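Local structure of beta-N-acetylhexosaminidase (6JEB) at residues 395-400 with 419-424. The protein hydrolyses terminal non-reducing N-acetylhexosamine residues from N-acetyl-beta-D-hexosaminides, including N-glycans and chitobiose. Residues are numbered along the deposited sequence; the frame is centred on the assembly and turned at random.
Sequences VHAPVW and CAIAEA. With ACM (acetamide), chain C.
Strand residues Val395 and Ala397 face helix residue Ile421, the closest pair of CA atoms being Ala397 CA and Ile421 CA, 7.2 Å apart, with no hydrogen bond between the two segments. Ile421 does the joining with both branches at its beta carbon. Its CG2, anti to the backbone N, lies 4.0 Å from Val395 CG1, while its CG1 meets Ala397 CB at 4.0 Å. Val395 CG1 sits between its own backbone N and carbonyl carbon (chi1 70°), a rotation that also carries this methyl to 3.8 Å from Ile421 O. The contact is buried, its side-chain part aliphatic, and Cys375 of helix 372-376 touches Ile421 as well. On the other side of the strand, His396 turns away from the helix and hydrogen-bonds to Trp92 and His125. Two residues past Pro398, Trp400 reaches the bound acetamide, its CZ2 lying 3.6 Å from the ligand O, and Pro398 CB rests 3.3 Å above the indole plane near the rim. Replacing Trp400 by an alanine would probably strip the acetamide of this part of its pocket lining and leave Pro398 without the ring it packs on. Asp257 and Tyr352 hydrogen-bond the same ligand. An outer helix packed on a strand of the parallel barrel, with a substrate-binding residue following in the chain, is characteristic of the TIM-barrel fold, here the catalytic domain of glycosyl hydrolase family 20.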
loop_
_atom_site.group_PDB
_atom_site.type_symbol
_atom_site.label_atom_id
_atom_site.label_comp_id
_atom_site.label_asym_id
_atom_site.label_seq_id
_atom_site.Cartn_x
_atom_site.Cartn_y
_atom_site.Cartn_z
ATOM N N VAL A 395 -5.237 -3.913 -6.660
ATOM C CA VAL A 395 -5.825 -2.891 -5.806
ATOM C C VAL A 395 -4.832 -2.549 -4.708
ATOM O O VAL A 395 -3.984 -3.366 -4.341
ATOM C CB VAL A 395 -7.167 -3.386 -5.216
ATOM C CG1 VAL A 395 -6.937 -4.488 -4.175
ATOM C CG2 VAL A 395 -7.975 -2.237 -4.648
ATOM N N HIS A 396 -4.944 -1.332 -4.177
ATOM C CA HIS A 396 -3.937 -0.820 -3.253
ATOM C C HIS A 396 -4.583 0.260 -2.400
ATOM O O HIS A 396 -5.149 1.214 -2.941
ATOM C CB HIS A 396 -2.797 -0.223 -4.085
ATOM C CG HIS A 396 -1.509 -0.023 -3.348
ATOM N ND1 HIS A 396 -0.615 -1.050 -3.120
ATOM C CD2 HIS A 396 -0.929 1.100 -2.855
ATOM C CE1 HIS A 396 0.450 -0.572 -2.499
ATOM N NE2 HIS A 396 0.285 0.731 -2.325
ATOM N N ALA A 397 -4.495 0.125 -1.081
ATOM C CA ALA A 397 -5.134 1.081 -0.175
ATOM C C ALA A 397 -4.101 1.793 0.686
ATOM O O ALA A 397 -3.501 1.161 1.576
ATOM C CB ALA A 397 -6.157 0.373 0.713
ATOM N N PRO A 398 -3.866 3.085 0.474
ATOM C CA PRO A 398 -2.947 3.829 1.350
ATOM C C PRO A 398 -3.615 4.245 2.651
ATOM O O PRO A 398 -4.767 4.692 2.673
ATOM C CB PRO A 398 -2.595 5.076 0.522
ATOM C CG PRO A 398 -3.129 4.817 -0.868
ATOM C CD PRO A 398 -4.260 3.859 -0.714
ATOM N N VAL A 399 -2.857 4.126 3.744
ATOM C CA VAL A 399 -3.308 4.641 5.032
ATOM C C VAL A 399 -2.451 5.854 5.382
ATOM O O VAL A 399 -1.561 5.786 6.243
ATOM C CB VAL A 399 -3.300 3.566 6.137
ATOM C CG1 VAL A 399 -4.211 3.999 7.287
ATOM C CG2 VAL A 399 -3.752 2.203 5.594
ATOM N N TRP A 400 -2.711 6.971 4.705
ATOM C CA TRP A 400 -1.910 8.174 4.898
ATOM C C TRP A 400 -1.980 8.614 6.353
ATOM O O TRP A 400 -3.028 8.523 6.997
ATOM C CB TRP A 400 -2.443 9.289 4.005
ATOM C CG TRP A 400 -2.384 8.964 2.540
ATOM C CD1 TRP A 400 -3.432 8.627 1.723
ATOM C CD2 TRP A 400 -1.213 8.968 1.718
ATOM N NE1 TRP A 400 -2.978 8.417 0.439
ATOM C CE2 TRP A 400 -1.621 8.629 0.407
ATOM C CE3 TRP A 400 0.142 9.240 1.962
ATOM C CZ2 TRP A 400 -0.722 8.529 -0.651
ATOM C CZ3 TRP A 400 1.037 9.152 0.906
ATOM C CH2 TRP A 400 0.599 8.806 -0.388
ATOM N N CYS A 419 -10.322 -5.143 5.135
ATOM C CA CYS A 419 -10.956 -6.430 4.840
ATOM C C CYS A 419 -11.741 -6.364 3.537
ATOM O O CYS A 419 -11.737 -7.320 2.748
ATOM C CB CYS A 419 -11.900 -6.832 5.977
ATOM S SG CYS A 419 -11.149 -6.823 7.618
ATOM N N ALA A 420 -12.435 -5.246 3.308
ATOM C CA ALA A 420 -13.186 -5.070 2.069
ATOM C C ALA A 420 -12.246 -4.926 0.882
ATOM O O ALA A 420 -12.487 -5.509 -0.183
ATOM C CB ALA A 420 -14.114 -3.858 2.183
ATOM N N ILE A 421 -11.165 -4.160 1.050
ATOM C CA ILE A 421 -10.152 -4.056 0.001
ATOM C C ILE A 421 -9.580 -5.431 -0.325
ATOM O O ILE A 421 -9.364 -5.764 -1.498
ATOM C CB ILE A 421 -9.049 -3.062 0.414
ATOM C CG1 ILE A 421 -9.624 -1.646 0.595
ATOM C CG2 ILE A 421 -7.902 -3.064 -0.601
ATOM C CD1 ILE A 421 -10.130 -1.018 -0.689
ATOM N N ALA A 422 -9.303 -6.240 0.706
ATOM C CA ALA A 422 -8.763 -7.581 0.482
ATOM C C ALA A 422 -9.697 -8.406 -0.393
ATOM O O ALA A 422 -9.249 -9.109 -1.310
ATOM C CB ALA A 422 -8.524 -8.286 1.821
ATOM N N GLU A 423 -11.000 -8.326 -0.124
ATOM C CA GLU A 423 -11.967 -9.081 -0.912
ATOM C C GLU A 423 -12.103 -8.508 -2.323
ATOM O O GLU A 423 -12.262 -9.260 -3.290
ATOM C CB GLU A 423 -13.310 -9.151 -0.171
ATOM C CG GLU A 423 -14.373 -9.966 -0.900
ATOM C CD GLU A 423 -15.328 -10.705 0.034
ATOM O OE1 GLU A 423 -14.852 -11.383 0.970
ATOM O OE2 GLU A 423 -16.560 -10.613 -0.172
ATOM N N ALA A 424 -12.000 -7.183 -2.469
ATOM C CA ALA A 424 -12.035 -6.586 -3.804
ATOM C C ALA A 424 -10.843 -7.025 -4.651
ATOM O O ALA A 424 -10.968 -7.199 -5.871
ATOM C CB ALA A 424 -12.080 -5.060 -3.692
HETATM C C1 ACM C . -1.370 11.189 -3.090
HETATM O O ACM C . -2.445 11.057 -2.600
HETATM N N ACM C . -0.648 12.393 -2.827
HETATM C C2 ACM C . -0.723 10.152 -3.991
#